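PDB 3G1T: short chain dehydrogenase from Salmonella typhi, which probably catalyses NAD(P)(H)-dependent oxidation or reduction of a small substrate, as other short-chain dehydrogenases with a Rossmann fold do. Local coordinates for residues G25-E29 with P220-M224; R191-P197 with L226-G232. All coordinates share one frame; numbering follows the deposited sequence.

Both contacts pack helix 224-231 and the loop before it against the Rossmann core, and their centres lie 13 Å apart. Contact 1 sets that loop on the start of helix 25-36, just after the first strand, where short-chain dehydrogenases usually carry the glycine-rich turn for the dinucleotide; contact 2 lays the helix on strand 190-196, next to strand 242-244, the outermost in this chain. They meet around Ile26 and Pro197: Ile26 CG2 is 3.5 Å from Tyr227 OH, Ile26 CD1 is 3.7 Å from Pro197 CB, and Ile223 CD1 is 3.5 Å from the same Pro197 CB. All three are packing contacts. No dinucleotide is bound in this structure.

Contact 1 of 2, residues G25-E29 with P220-M224; sequences GIGRE and PADIM
Pro220 packs against the first turn of helix 25-36, its CB against Glu29 and its CG near Ile26. The tight part lies at Glu29, where CB meets Pro220 CB at 3.7 Å and CG lies 3.6 Å from the Pro220 carbonyl carbon. Glu29 CG stands opposite the backbone N (chi1 -159°), and the bend that follows at chi2 (66°) turns the carboxylate along the backbone of Ala221, bringing OE2 within 3.5 Å of Ala221 CB. From the other end of the loop, Met224 CG rests 3.9 Å from Glu29 CG, and bends further along its chain turn the CE methyl back to Glu29 CB and CG.

Residues 25-27 close the glycine-rich motif of the Rossmann fold, GASDGIG here, and start the helix; in relatives this motif receives the cofactor's diphosphate. Away from Glu29 the packing is looser: the Ile26 side chain crosses the Pro220 ring at about a right angle, with CG1 4.2 Å from Pro220 CG, while its CG2 branch faces Met224 CE and its CD1 end faces Ile223 CD1. A type I turn from Ala221 to Met224 brings these two residues round to the helix. On the solvent side, beside exposed Ala221, a water accepts from Ala221 N at 3.1 Å and donates only weakly to Glu29 OE1.

Contact 2 of 2, residues R191-P197 with L226-G232; sequences RVNCINP and LYLWLMG
Strand 191-196 and helix 226-231 run almost exactly antiparallel (177°), their axes 10.2 Å apart at closest approach, with Asn193 level with Leu230 and Ile195 with Tyr227. Ile195 has the largest share of the contact. Its CD1 methyl sits over the centre of one face of the Tyr227 ring, 3.8 Å from the centroid, a CH-pi contact. CG2 lies 3.6 Å from Tyr227 CZ, toward the hydroxyl end of the same ring. With Ile195 CG1 opposite the carbonyl carbon (chi1 -70°), the longer branch can reach the helix and meet Leu226 tip to tip, CD1 to CG. Leu230 lies alongside Ile195, pointing the other way. Its CD2 packs near the Asn193 amide, which is hydrogen-bonded through OD1 to Met241 N and through ND2 to Lys238 O.

This is helix-on-sheet packing of the Rossmann fold: the helix covers the sixth strand of the parallel sheet and, through Leu226 and Leu230, Phe243 of the adjacent strand, outermost in this chain. Where the helix ends, Arg191 spans to its last carbonyls with a straight chain. NH1 makes a weak bond to Leu230 O (3.2 Å, 129°), and a water in the guanidinium plane accepts from NH1 at 2.9 Å, lying within bonding distance of Met231 O. The rest of the guanidinium is held by Ala146 O, which takes NH2, and by Ser235 OG, which takes NE.

Contact 1 of 2, residues G25-E29 with P220-M224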
ATOM      1  N   GLY A  25       7.125  14.386  19.198  1.00 23.28           N
ATOM      2  CA  GLY A  25       6.589  14.901  17.956  1.00 22.11           C
ATOM      3  C   GLY A  25       5.076  15.104  17.986  1.00 19.95           C
ATOM      4  O   GLY A  25       4.533  15.527  18.986  1.00 19.72           O
ATOM      5  N   ILE A  26       4.433  14.799  16.863  1.00 18.48           N
ATOM      6  CA  ILE A  26       3.025  15.109  16.694  1.00 18.20           C
ATOM      7  C   ILE A  26       2.190  14.231  17.646  1.00 18.96           C
ATOM      8  O   ILE A  26       1.167  14.681  18.207  1.00 18.60           O
ATOM      9  CB  ILE A  26       2.614  14.830  15.211  1.00 20.12           C
ATOM     10  CG1 ILE A  26       3.247  15.880  14.302  1.00 18.86           C
ATOM     11  CG2 ILE A  26       1.101  14.918  15.093  1.00 17.84           C
ATOM     12  CD1 ILE A  26       3.201  15.529  12.836  1.00 22.89           C
ATOM     13  N   GLY A  27       2.655  12.987  17.836  1.00 15.65           N
ATOM     14  CA  GLY A  27       1.980  12.015  18.784  1.00 16.17           C
ATOM     15  C   GLY A  27       1.963  12.502  20.229  1.00 19.00           C
ATOM     16  O   GLY A  27       0.924  12.556  20.896  1.00 20.19           O
ATOM     17  N   ARG A  28       3.110  12.915  20.732  1.00 16.76           N
ATOM     18  CA  ARG A  28       3.153  13.559  22.052  1.00 16.62           C
ATOM     19  C   ARG A  28       2.277  14.826  22.162  1.00 18.65           C
ATOM     20  O   ARG A  28       1.537  14.991  23.180  1.00 18.21           O
ATOM     21  CB  ARG A  28       4.617  13.912  22.353  1.00 18.80           C
ATOM     22  CG  ARG A  28       4.789  14.808  23.530  1.00 24.99           C
ATOM     23  CD  ARG A  28       6.301  15.170  23.691  1.00 23.35           C
ATOM     24  NE  ARG A  28       6.443  15.967  24.892  1.00 29.08           N
ATOM     25  CZ  ARG A  28       6.250  17.287  24.919  1.00 27.18           C
ATOM     26  NH1 ARG A  28       5.929  17.933  23.796  1.00 29.22           N
ATOM     27  NH2 ARG A  28       6.400  17.974  26.073  1.00 29.58           N
ATOM     28  N   GLU A  29       2.346  15.710  21.134  1.00 19.46           N
ATOM     29  CA  GLU A  29       1.487  16.911  21.056  1.00 20.47           C
ATOM     30  C   GLU A  29       0.016  16.580  21.109  1.00 18.97           C
ATOM     31  O   GLU A  29      -0.750  17.198  21.833  1.00 19.65           O
ATOM     32  CB  GLU A  29       1.742  17.744  19.789  1.00 22.29           C
ATOM     33  CG  GLU A  29       1.280  19.197  19.909  1.00 19.51           C
ATOM     34  CD  GLU A  29       2.096  19.998  20.958  1.00 26.23           C
ATOM     35  OE1 GLU A  29       3.268  19.654  21.192  1.00 23.61           O
ATOM     36  OE2 GLU A  29       1.584  20.965  21.513  1.00 21.44           O
ATOM     37  N   PRO A 220       4.105  21.088  15.688  1.00 17.36           N
ATOM     38  CA  PRO A 220       2.965  20.204  16.032  1.00 16.21           C
ATOM     39  C   PRO A 220       1.859  20.946  16.761  1.00 18.71           C
ATOM     40  O   PRO A 220       0.666  20.685  16.430  1.00 19.40           O
ATOM     41  CB  PRO A 220       3.559  19.207  16.961  1.00 15.93           C
ATOM     42  CG  PRO A 220       5.015  19.019  16.383  1.00 24.51           C
ATOM     43  CD  PRO A 220       5.376  20.505  16.170  1.00 17.39           C
ATOM     44  N   ALA A 221       2.192  21.891  17.659  1.00 17.30           N
ATOM     45  CA  ALA A 221       1.140  22.706  18.261  1.00 17.81           C
ATOM     46  C   ALA A 221       0.276  23.456  17.295  1.00 17.24           C
ATOM     47  O   ALA A 221      -0.964  23.461  17.443  1.00 17.09           O
ATOM     48  CB  ALA A 221       1.718  23.691  19.320  1.00 18.03           C
ATOM     49  N   ASP A 222       0.900  24.075  16.277  1.00 14.44           N
ATOM     50  CA  ASP A 222       0.191  24.835  15.260  1.00 17.89           C
ATOM     51  C   ASP A 222      -0.856  24.049  14.502  1.00 19.18           C
ATOM     52  O   ASP A 222      -1.892  24.614  14.119  1.00 20.23           O
ATOM     53  CB  ASP A 222       1.163  25.418  14.238  1.00 19.47           C
ATOM     54  CG  ASP A 222       2.138  26.458  14.848  1.00 28.13           C
ATOM     55  OD1 ASP A 222       1.816  27.121  15.843  1.00 20.76           O
ATOM     56  OD2 ASP A 222       3.250  26.595  14.294  1.00 22.05           O
ATOM     57  N   ILE A 223      -0.604  22.764  14.277  1.00 17.97           N
ATOM     58  CA  ILE A 223      -1.496  21.969  13.437  1.00 20.62           C
ATOM     59  C   ILE A 223      -2.586  21.232  14.207  1.00 21.07           C
ATOM     60  O   ILE A 223      -3.350  20.462  13.617  1.00 19.38           O
ATOM     61  CB  ILE A 223      -0.693  21.016  12.465  1.00 20.22           C
ATOM     62  CG1 ILE A 223       0.115  19.926  13.222  1.00 19.06           C
ATOM     63  CG2 ILE A 223       0.160  21.875  11.501  1.00 21.05           C
ATOM     64  CD1 ILE A 223       0.572  18.767  12.318  1.00 23.54           C
ATOM     65  N   MET A 224      -2.664  21.480  15.515  1.00 20.14           N
ATOM     66  CA  MET A 224      -3.639  20.714  16.364  1.00 18.77           C
ATOM     67  C   MET A 224      -5.134  20.889  16.057  1.00 19.83           C
ATOM     68  O   MET A 224      -5.876  19.935  16.329  1.00 20.17           O
ATOM     69  CB  MET A 224      -3.378  20.966  17.857  1.00 17.62           C
ATOM     70  CG  MET A 224      -2.157  20.120  18.396  1.00 21.54           C
ATOM     71  SD  MET A 224      -2.200  18.289  18.404  1.00 10.32           S
ATOM     72  CE  MET A 224      -1.201  17.879  16.963  1.00 24.45           C
TER
HETATM   73  O   HOH W   1       4.828  21.918  19.246  1.00 22.10           O

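Contact 2 of 2, residues R191-P197 with L226-G232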
ATOM      1  N   ARG A 191     -16.512   6.474  12.612  1.00 13.88           N
ATOM      2  CA  ARG A 191     -16.007   7.140  11.449  1.00 14.47           C
ATOM      3  C   ARG A 191     -14.488   6.975  11.325  1.00 16.14           C
ATOM      4  O   ARG A 191     -13.773   6.718  12.354  1.00 14.36           O
ATOM      5  CB  ARG A 191     -16.368   8.600  11.463  1.00 15.48           C
ATOM      6  CG  ARG A 191     -15.748   9.374  12.625  1.00 18.04           C
ATOM      7  CD  ARG A 191     -16.376  10.760  12.702  1.00 15.13           C
ATOM      8  NE  ARG A 191     -15.825  11.637  13.794  1.00 14.79           N
ATOM      9  CZ  ARG A 191     -16.132  11.535  15.082  1.00 16.37           C
ATOM     10  NH1 ARG A 191     -15.584  12.394  15.988  1.00 15.65           N
ATOM     11  NH2 ARG A 191     -16.971  10.602  15.504  1.00 16.37           N
ATOM     12  N   VAL A 192     -14.028   7.011  10.079  1.00 15.14           N
ATOM     13  CA  VAL A 192     -12.563   6.594   9.843  1.00 15.77           C
ATOM     14  C   VAL A 192     -12.001   7.545   8.841  1.00 15.97           C
ATOM     15  O   VAL A 192     -12.555   7.656   7.753  1.00 16.03           O
ATOM     16  CB  VAL A 192     -12.479   5.151   9.231  1.00 16.56           C
ATOM     17  CG1 VAL A 192     -11.027   4.653   9.165  1.00 17.37           C
ATOM     18  CG2 VAL A 192     -13.414   4.183  10.005  1.00 16.39           C
ATOM     19  N   ASN A 193     -10.830   8.145   9.103  1.00 15.05           N
ATOM     20  CA  ASN A 193     -10.361   9.192   8.170  1.00 12.66           C
ATOM     21  C   ASN A 193      -8.859   9.277   8.257  1.00 13.75           C
ATOM     22  O   ASN A 193      -8.305   8.642   9.133  1.00 14.33           O
ATOM     23  CB  ASN A 193     -10.881  10.548   8.617  1.00 13.82           C
ATOM     24  CG  ASN A 193     -12.373  10.673   8.415  1.00 14.91           C
ATOM     25  OD1 ASN A 193     -12.830  10.844   7.276  1.00 15.97           O
ATOM     26  ND2 ASN A 193     -13.148  10.601   9.523  1.00 13.08           N
ATOM     27  N   CYS A 194      -8.245   9.937   7.288  1.00 14.14           N
ATOM     28  CA  CYS A 194      -6.781  10.229   7.425  1.00 14.74           C
ATOM     29  C   CYS A 194      -6.446  11.690   7.662  1.00 16.38           C
ATOM     30  O   CYS A 194      -7.202  12.588   7.212  1.00 16.08           O
ATOM     31  CB  CYS A 194      -6.086   9.848   6.121  1.00 14.74           C
ATOM     32  SG  CYS A 194      -5.814   8.034   5.936  1.00 17.21           S
ATOM     33  N   ILE A 195      -5.306  11.921   8.319  1.00 16.14           N
ATOM     34  CA  ILE A 195      -4.698  13.287   8.417  1.00 17.57           C
ATOM     35  C   ILE A 195      -3.284  13.312   7.790  1.00 15.72           C
ATOM     36  O   ILE A 195      -2.447  12.425   8.094  1.00 16.70           O
ATOM     37  CB  ILE A 195      -4.592  13.757   9.900  1.00 20.39           C
ATOM     38  CG1 ILE A 195      -5.966  14.038  10.478  1.00 21.45           C
ATOM     39  CG2 ILE A 195      -3.703  15.101  10.023  1.00 20.45           C
ATOM     40  CD1 ILE A 195      -5.957  14.829  11.799  1.00 24.41           C
ATOM     41  N   ASN A 196      -3.070  14.294   6.910  1.00 15.92           N
ATOM     42  CA  ASN A 196      -1.719  14.622   6.367  1.00 16.75           C
ATOM     43  C   ASN A 196      -1.187  15.829   7.141  1.00 17.06           C
ATOM     44  O   ASN A 196      -1.654  16.946   6.894  1.00 18.27           O
ATOM     45  CB  ASN A 196      -1.816  14.941   4.881  1.00 17.89           C
ATOM     46  CG  ASN A 196      -0.507  15.555   4.332  1.00 17.04           C
ATOM     47  OD1 ASN A 196       0.562  15.314   4.886  1.00 19.76           O
ATOM     48  ND2 ASN A 196      -0.611  16.411   3.296  1.00 19.19           N
ATOM     49  N   PRO A 197      -0.194  15.630   8.043  1.00 17.39           N
ATOM     50  CA  PRO A 197       0.185  16.807   8.826  1.00 17.63           C
ATOM     51  C   PRO A 197       0.813  17.900   7.960  1.00 18.83           C
ATOM     52  O   PRO A 197       0.833  19.042   8.396  1.00 19.09           O
ATOM     53  CB  PRO A 197       1.198  16.289   9.858  1.00 17.78           C
ATOM     54  CG  PRO A 197       1.635  14.998   9.406  1.00 22.50           C
ATOM     55  CD  PRO A 197       0.598  14.454   8.403  1.00 17.68           C
ATOM     56  N   LEU A 226      -7.030  20.564  13.512  1.00 19.13           N
ATOM     57  CA  LEU A 226      -7.572  19.461  12.787  1.00 19.46           C
ATOM     58  C   LEU A 226      -7.623  18.179  13.610  1.00 20.08           C
ATOM     59  O   LEU A 226      -8.630  17.460  13.510  1.00 19.80           O
ATOM     60  CB  LEU A 226      -6.772  19.265  11.459  1.00 21.36           C
ATOM     61  CG  LEU A 226      -7.227  18.088  10.614  1.00 19.29           C
ATOM     62  CD1 LEU A 226      -8.615  18.437  10.030  1.00 22.76           C
ATOM     63  CD2 LEU A 226      -6.260  17.863   9.414  1.00 22.27           C
ATOM     64  N   TYR A 227      -6.559  17.875  14.383  1.00 17.11           N
ATOM     65  CA  TYR A 227      -6.512  16.748  15.288  1.00 15.59           C
ATOM     66  C   TYR A 227      -7.590  16.722  16.328  1.00 16.76           C
ATOM     67  O   TYR A 227      -8.135  15.651  16.594  1.00 18.32           O
ATOM     68  CB  TYR A 227      -5.113  16.684  15.965  1.00 16.35           C
ATOM     69  CG  TYR A 227      -4.036  16.189  14.987  1.00 16.86           C
ATOM     70  CD1 TYR A 227      -3.575  14.889  15.066  1.00 17.43           C
ATOM     71  CD2 TYR A 227      -3.491  17.048  13.978  1.00 17.20           C
ATOM     72  CE1 TYR A 227      -2.613  14.379  14.192  1.00 16.71           C
ATOM     73  CE2 TYR A 227      -2.462  16.543  13.111  1.00 18.06           C
ATOM     74  CZ  TYR A 227      -2.060  15.235  13.243  1.00 18.78           C
ATOM     75  OH  TYR A 227      -1.110  14.692  12.443  1.00 18.42           O
ATOM     76  N   LEU A 228      -7.894  17.898  16.890  1.00 17.16           N
ATOM     77  CA  LEU A 228      -9.016  18.086  17.808  1.00 14.73           C
ATOM     78  C   LEU A 228     -10.356  17.903  17.063  1.00 17.49           C
ATOM     79  O   LEU A 228     -11.235  17.151  17.578  1.00 18.09           O
ATOM     80  CB  LEU A 228      -9.028  19.552  18.366  1.00 18.39           C
ATOM     81  CG  LEU A 228      -8.053  19.623  19.521  1.00 31.04           C
ATOM     82  CD1 LEU A 228      -7.681  21.142  19.762  1.00 22.87           C
ATOM     83  CD2 LEU A 228      -8.636  18.843  20.808  1.00 20.78           C
ATOM     84  N   TRP A 229     -10.504  18.540  15.888  1.00 15.84           N
ATOM     85  CA  TRP A 229     -11.797  18.474  15.144  1.00 18.13           C
ATOM     86  C   TRP A 229     -12.187  17.022  14.825  1.00 17.92           C
ATOM     87  O   TRP A 229     -13.338  16.608  15.058  1.00 15.67           O
ATOM     88  CB  TRP A 229     -11.637  19.277  13.872  1.00 16.63           C
ATOM     89  CG  TRP A 229     -12.908  19.293  13.070  1.00 16.29           C
ATOM     90  CD1 TRP A 229     -14.059  20.017  13.342  1.00 18.60           C
ATOM     91  CD2 TRP A 229     -13.141  18.585  11.869  1.00 17.56           C
ATOM     92  NE1 TRP A 229     -15.007  19.782  12.347  1.00 18.25           N
ATOM     93  CE2 TRP A 229     -14.480  18.884  11.452  1.00 16.84           C
ATOM     94  CE3 TRP A 229     -12.354  17.721  11.097  1.00 16.69           C
ATOM     95  CZ2 TRP A 229     -15.025  18.375  10.262  1.00 17.82           C
ATOM     96  CZ3 TRP A 229     -12.900  17.179   9.938  1.00 20.10           C
ATOM     97  CH2 TRP A 229     -14.242  17.507   9.541  1.00 17.77           C
ATOM     98  N   LEU A 230     -11.230  16.208  14.371  1.00 18.53           N
ATOM     99  CA  LEU A 230     -11.582  14.790  14.068  0.50 17.85           C
ATOM    100  C   LEU A 230     -11.949  13.931  15.253  1.00 16.87           C
ATOM    101  O   LEU A 230     -12.598  12.911  15.062  1.00 14.93           O
ATOM    102  CB  LEU A 230     -10.494  14.077  13.239  0.50 18.70           C
ATOM    103  CG  LEU A 230     -10.473  14.467  11.756  0.50 11.77           C
ATOM    104  CD1 LEU A 230      -9.261  13.822  11.099  0.50 19.60           C
ATOM    105  CD2 LEU A 230     -11.738  14.030  10.953  0.50 18.19           C
ATOM    106  N   MET A 231     -11.540  14.303  16.500  1.00 15.15           N
ATOM    107  CA  MET A 231     -11.917  13.450  17.652  1.00 15.08           C
ATOM    108  C   MET A 231     -13.250  13.897  18.303  1.00 14.55           C
ATOM    109  O   MET A 231     -13.893  13.110  18.990  1.00 18.28           O
ATOM    110  CB  MET A 231     -10.795  13.472  18.712  1.00 17.09           C
ATOM    111  CG  MET A 231      -9.561  12.559  18.340  1.00 18.64           C
ATOM    112  SD  MET A 231      -9.958  10.794  17.993  1.00 12.41           S
ATOM    113  CE  MET A 231      -8.452  10.232  17.216  1.00 21.75           C
ATOM    114  N   GLY A 232     -13.635  15.157  18.045  1.00 13.85           N
ATOM    115  CA  GLY A 232     -14.855  15.841  18.610  1.00 13.63           C
ATOM    116  C   GLY A 232     -16.083  15.621  17.755  1.00 14.26           C
ATOM    117  O   GLY A 232     -16.044  15.260  16.541  1.00 13.97           O
TER
HETATM  118  O   HOH W   2     -16.883  12.394  18.620  1.00 18.83           O